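Local coordinates for protein putative carboxymuconolactone decarboxylase (Burkholderia xenovorans, PDB 2QEU) that is a putative carboxymuconolactone decarboxylase of the AhpD-like clan, a family associated with peroxiredoxin activity, though its own substrate and role are unsettled, at residues Lys66-Val74 against Asp100-Leu108. Numbering follows the deposited sequence.
Sequences KYKHLILVV and DELIEGILL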
ATOM      1  N   LYS B  66      15.726  13.659  17.464  1.00  9.17           N
ATOM      2  CA  LYS B  66      14.291  13.750  17.729  1.00 10.20           C
ATOM      3  C   LYS B  66      13.440  13.785  16.452  1.00 10.32           C
ATOM      4  O   LYS B  66      12.341  13.175  16.379  1.00  9.60           O
ATOM      5  CB  LYS B  66      13.975  14.943  18.606  1.00  8.86           C
ATOM      6  CG  LYS B  66      14.373  16.300  18.057  1.00  6.92           C
ATOM      7  CD  LYS B  66      14.102  17.356  19.181  1.00 11.72           C
ATOM      8  CE  LYS B  66      14.569  18.734  18.776  1.00 15.23           C
ATOM      9  NZ  LYS B  66      14.490  19.735  19.861  1.00 12.35           N
ATOM     10  N   TYR B  67      13.943  14.486  15.435  1.00  9.33           N
ATOM     11  CA  TYR B  67      13.235  14.571  14.145  1.00  7.87           C
ATOM     12  C   TYR B  67      13.390  13.315  13.275  1.00  8.32           C
ATOM     13  O   TYR B  67      12.462  12.940  12.542  1.00  9.10           O
ATOM     14  CB  TYR B  67      13.621  15.852  13.396  1.00  7.13           C
ATOM     15  CG  TYR B  67      13.228  17.088  14.179  1.00  9.60           C
ATOM     16  CD1 TYR B  67      11.969  17.206  14.780  1.00 11.29           C
ATOM     17  CD2 TYR B  67      14.125  18.122  14.370  1.00 12.15           C
ATOM     18  CE1 TYR B  67      11.629  18.326  15.560  1.00 11.09           C
ATOM     19  CE2 TYR B  67      13.800  19.238  15.114  1.00 14.95           C
ATOM     20  CZ  TYR B  67      12.567  19.357  15.710  1.00 11.96           C
ATOM     21  OH  TYR B  67      12.295  20.481  16.466  1.00 16.55           O
ATOM     22  N   LYS B  68      14.549  12.644  13.397  1.00  7.34           N
ATOM     23  CA  LYS B  68      14.733  11.346  12.787  1.00  9.02           C
ATOM     24  C   LYS B  68      13.663  10.375  13.283  1.00  8.53           C
ATOM     25  O   LYS B  68      12.986   9.715  12.505  1.00  8.67           O
ATOM     26  CB  LYS B  68      16.107  10.776  13.074  1.00  9.68           C
ATOM     27  CG  LYS B  68      17.246  11.552  12.423  1.00  5.89           C
ATOM     28  CD  LYS B  68      18.573  10.744  12.440  1.00  8.83           C
ATOM     29  CE  LYS B  68      19.617  11.474  11.650  1.00 12.71           C
ATOM     30  NZ  LYS B  68      20.909  10.785  11.710  1.00  8.80           N
ATOM     31  N   HIS B  69      13.523  10.297  14.601  1.00  8.06           N
ATOM     32  CA  HIS B  69      12.475   9.434  15.155  1.00  7.29           C
ATOM     33  C   HIS B  69      11.055   9.902  14.892  1.00  9.04           C
ATOM     34  O   HIS B  69      10.180   9.055  14.695  1.00  8.92           O
ATOM     35  CB  HIS B  69      12.712   9.186  16.623  1.00  8.79           C
ATOM     36  CG  HIS B  69      13.806   8.213  16.891  1.00 12.02           C
ATOM     37  ND1 HIS B  69      13.665   6.855  16.712  1.00  9.42           N
ATOM     38  CD2 HIS B  69      15.071   8.414  17.315  1.00  8.95           C
ATOM     39  CE1 HIS B  69      14.802   6.256  17.026  1.00  9.90           C
ATOM     40  NE2 HIS B  69      15.675   7.178  17.409  1.00 13.55           N
ATOM     41  N   LEU B  70      10.819  11.208  14.806  1.00  8.48           N
ATOM     42  CA  LEU B  70       9.514  11.685  14.369  1.00  6.75           C
ATOM     43  C   LEU B  70       9.186  11.185  12.950  1.00  4.78           C
ATOM     44  O   LEU B  70       8.070  10.758  12.705  1.00  8.40           O
ATOM     45  CB  LEU B  70       9.433  13.202  14.442  1.00  8.21           C
ATOM     46  CG  LEU B  70       8.089  13.796  14.002  1.00  5.92           C
ATOM     47  CD1 LEU B  70       6.940  13.265  14.811  1.00  5.39           C
ATOM     48  CD2 LEU B  70       8.209  15.321  14.094  1.00  7.77           C
ATOM     49  N   ILE B  71      10.150  11.239  12.024  1.00  6.98           N
ATOM     50  CA  ILE B  71       9.912  10.688  10.675  1.00  8.03           C
ATOM     51  C   ILE B  71       9.507   9.199  10.773  1.00  7.55           C
ATOM     52  O   ILE B  71       8.541   8.784  10.154  1.00  7.63           O
ATOM     53  CB  ILE B  71      11.130  10.913   9.732  1.00  7.04           C
ATOM     54  CG1 ILE B  71      11.260  12.431   9.419  1.00  8.07           C
ATOM     55  CG2 ILE B  71      11.050  10.057   8.452  1.00  7.50           C
ATOM     56  CD1 ILE B  71      12.658  12.900   8.886  1.00  9.27           C
ATOM     57  N   LEU B  72      10.214   8.450  11.622  1.00  8.55           N
ATOM     58  CA  LEU B  72       9.904   7.022  11.819  1.00  7.63           C
ATOM     59  C   LEU B  72       8.540   6.815  12.440  1.00  9.43           C
ATOM     60  O   LEU B  72       7.813   5.885  12.068  1.00  7.25           O
ATOM     61  CB  LEU B  72      11.045   6.323  12.526  1.00 10.57           C
ATOM     62  CG  LEU B  72      12.273   6.185  11.648  1.00  9.82           C
ATOM     63  CD1 LEU B  72      13.507   5.885  12.558  1.00  8.28           C
ATOM     64  CD2 LEU B  72      12.088   5.174  10.572  1.00  9.46           C
ATOM     65  N   VAL B  73       8.144   7.716  13.341  1.00  7.53           N
ATOM     66  CA  VAL B  73       6.805   7.670  13.916  1.00  8.83           C
ATOM     67  C   VAL B  73       5.759   7.781  12.800  1.00  6.93           C
ATOM     68  O   VAL B  73       4.860   6.975  12.684  1.00  9.64           O
ATOM     69  CB  VAL B  73       6.566   8.779  14.968  1.00  6.86           C
ATOM     70  CG1 VAL B  73       5.040   8.971  15.202  1.00  8.09           C
ATOM     71  CG2 VAL B  73       7.336   8.523  16.279  1.00  6.51           C
ATOM     72  N   VAL B  74       5.921   8.798  11.951  1.00  7.34           N
ATOM     73  CA  VAL B  74       4.935   9.037  10.886  1.00  5.91           C
ATOM     74  C   VAL B  74       4.896   7.846   9.915  1.00  7.20           C
ATOM     75  O   VAL B  74       3.833   7.384   9.496  1.00  6.99           O
ATOM     76  CB  VAL B  74       5.220  10.357  10.200  1.00  6.09           C
ATOM     77  CG1 VAL B  74       4.171  10.473   9.012  1.00  5.49           C
ATOM     78  CG2 VAL B  74       5.055  11.507  11.167  1.00  8.61           C
ATOM     79  N   ASP B 100       3.562  18.438  21.489  1.00  7.65           N
ATOM     80  CA  ASP B 100       3.043  19.317  20.425  1.00  9.04           C
ATOM     81  C   ASP B 100       3.658  19.050  19.065  1.00  7.26           C
ATOM     82  O   ASP B 100       2.931  19.026  18.077  1.00  8.35           O
ATOM     83  CB  ASP B 100       3.268  20.779  20.783  1.00 10.22           C
ATOM     84  CG  ASP B 100       2.387  21.266  21.909  1.00 15.01           C
ATOM     85  OD1 ASP B 100       1.346  20.638  22.204  1.00 13.20           O
ATOM     86  OD2 ASP B 100       2.758  22.289  22.519  1.00 16.68           O
ATOM     87  N   GLU B 101       4.989  18.905  18.997  1.00  8.46           N
ATOM     88  CA  GLU B 101       5.675  18.606  17.736  1.00  7.20           C
ATOM     89  C   GLU B 101       5.260  17.234  17.183  1.00  9.12           C
ATOM     90  O   GLU B 101       5.128  17.053  15.989  1.00  7.81           O
ATOM     91  CB  GLU B 101       7.198  18.614  17.884  1.00  8.50           C
ATOM     92  CG  GLU B 101       7.805  19.960  18.140  1.00  5.48           C
ATOM     93  CD  GLU B 101       9.300  19.878  18.400  1.00 14.22           C
ATOM     94  OE1 GLU B 101       9.740  19.071  19.260  1.00 11.28           O
ATOM     95  OE2 GLU B 101      10.025  20.581  17.686  1.00 13.94           O
ATOM     96  N   LEU B 102       5.088  16.273  18.080  1.00  8.69           N
ATOM     97  CA  LEU B 102       4.673  14.941  17.697  1.00  8.00           C
ATOM     98  C   LEU B 102       3.347  15.021  16.950  1.00  8.17           C
ATOM     99  O   LEU B 102       3.176  14.460  15.863  1.00  7.42           O
ATOM    100  CB  LEU B 102       4.503  14.062  18.939  1.00  8.83           C
ATOM    101  CG  LEU B 102       4.075  12.600  18.698  1.00  8.24           C
ATOM    102  CD1 LEU B 102       5.237  11.813  18.023  1.00 10.40           C
ATOM    103  CD2 LEU B 102       3.603  11.943  20.002  1.00  8.66           C
ATOM    104  N   ILE B 103       2.386  15.713  17.555  1.00  5.61           N
ATOM    105  CA  ILE B 103       1.065  15.848  16.999  1.00  7.97           C
ATOM    106  C   ILE B 103       1.172  16.559  15.627  1.00  6.91           C
ATOM    107  O   ILE B 103       0.559  16.138  14.663  1.00  7.02           O
ATOM    108  CB  ILE B 103       0.085  16.576  17.968  1.00  9.88           C
ATOM    109  CG1 ILE B 103      -0.197  15.742  19.256  1.00  9.34           C
ATOM    110  CG2 ILE B 103      -1.236  16.925  17.270  1.00  4.98           C
ATOM    111  CD1 ILE B 103      -0.860  16.552  20.358  1.00  7.79           C
ATOM    112  N   GLU B 104       1.922  17.659  15.568  1.00  5.58           N
ATOM    113  CA  GLU B 104       2.043  18.394  14.298  1.00  7.32           C
ATOM    114  C   GLU B 104       2.566  17.495  13.168  1.00  7.96           C
ATOM    115  O   GLU B 104       2.089  17.598  12.060  1.00  7.91           O
ATOM    116  CB  GLU B 104       2.902  19.659  14.455  1.00  9.55           C
ATOM    117  CG  GLU B 104       2.222  20.736  15.310  1.00  8.07           C
ATOM    118  CD  GLU B 104       2.992  22.081  15.339  1.00  9.67           C
ATOM    119  OE1 GLU B 104       3.839  22.273  14.448  1.00 14.61           O
ATOM    120  OE2 GLU B 104       2.690  22.967  16.178  1.00 10.82           O
ATOM    121  N   GLY B 105       3.552  16.643  13.480  1.00  6.57           N
ATOM    122  CA  GLY B 105       4.139  15.762  12.498  1.00  8.39           C
ATOM    123  C   GLY B 105       3.191  14.702  12.023  1.00  5.71           C
ATOM    124  O   GLY B 105       3.072  14.427  10.829  1.00  8.04           O
ATOM    125  N   ILE B 106       2.536  14.044  12.996  1.00  7.93           N
ATOM    126  CA  ILE B 106       1.590  12.986  12.695  1.00  6.89           C
ATOM    127  C   ILE B 106       0.447  13.458  11.806  1.00  7.37           C
ATOM    128  O   ILE B 106       0.007  12.759  10.887  1.00  7.44           O
ATOM    129  CB  ILE B 106       1.052  12.272  13.956  1.00  5.49           C
ATOM    130  CG1 ILE B 106       2.190  11.507  14.600  1.00  7.04           C
ATOM    131  CG2 ILE B 106      -0.083  11.271  13.614  1.00  6.27           C
ATOM    132  CD1 ILE B 106       1.865  10.979  16.046  1.00  6.87           C
ATOM    133  N   LEU B 107      -0.096  14.630  12.089  1.00  5.35           N
ATOM    134  CA  LEU B 107      -1.182  15.183  11.277  1.00  6.38           C
ATOM    135  C   LEU B 107      -0.867  15.252   9.808  1.00  6.77           C
ATOM    136  O   LEU B 107      -1.731  15.125   8.956  1.00  7.02           O
ATOM    137  CB  LEU B 107      -1.615  16.538  11.827  1.00  6.26           C
ATOM    138  CG  LEU B 107      -2.242  16.570  13.239  1.00  8.77           C
ATOM    139  CD1 LEU B 107      -2.416  18.034  13.702  1.00  8.24           C
ATOM    140  CD2 LEU B 107      -3.621  15.842  13.149  1.00  9.40           C
ATOM    141  N   LEU B 108       0.407  15.507   9.484  1.00  5.61           N
ATOM    142  CA  LEU B 108       0.812  15.677   8.068  1.00  6.29           C
ATOM    143  C   LEU B 108       0.579  14.399   7.281  1.00  5.70           C
ATOM    144  O   LEU B 108       0.321  14.430   6.067  1.00  7.89           O
ATOM    145  CB  LEU B 108       2.293  16.103   7.999  1.00  7.09           C
ATOM    146  CG  LEU B 108       2.610  17.477   8.599  1.00  7.28           C
ATOM    147  CD1 LEU B 108       4.147  17.717   8.733  1.00  7.53           C
ATOM    148  CD2 LEU B 108       1.926  18.663   7.928  1.00  9.77           C
TER
HETATM  149  O   HOH W   1      11.676  19.749  20.694  1.00 18.82           O
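Y67 carries its ring beside its own backbone N (chi1 -62°), and E101 sets CG the same way with an extended chain beyond it. These torsions bring phenol and carboxylate together between the two helices. Y67 OH donates a hydrogen bond to E101 OE2 at 2.6 Å. The carboxylate oxygen sits at the ring edge, in the plane of the ring. The bond reaches OE2 from its syn side, 22° out of the carboxylate plane, and the two flat groups stand nearly perpendicular. One face of the Y67 ring is covered by K66 CG. K66 NZ donates to a water 2.9 Å away. That water donates in turn to E101 OE1, at 2.5 Å.

Further along, the contact turns apolar. L70 CD1 meets L102 CD1 at 3.9 Å. V73 CG1 reaches L102 CD1, and it also packs 3.9 Å from I106 CD1. G105 has no side chain, which leaves room for L70 against the backbone of helix 99-113. V74 CG2 lies 3.5 Å from G105 O. The helix segments run in the same general sense, at 44°, with axes 9.3 Å apart at closest approach.

This is helix-helix packing within the all-helical AhpD-like fold. L102 and I106 also touch helix 122-137, at A129, A125 and V126. Y67 also meets Y67 of the second subunit, ring to ring, which places the polar end of the contact near a subunit interface.

E101 is buried, yet both carboxylate oxygens have partners: the phenol grips OE2, while OE1 has the water and a further hydrogen bond close by in the chain. Held this way, the carboxylate could stay ionised, and the nearby K66 ammonium would probably favour that charge.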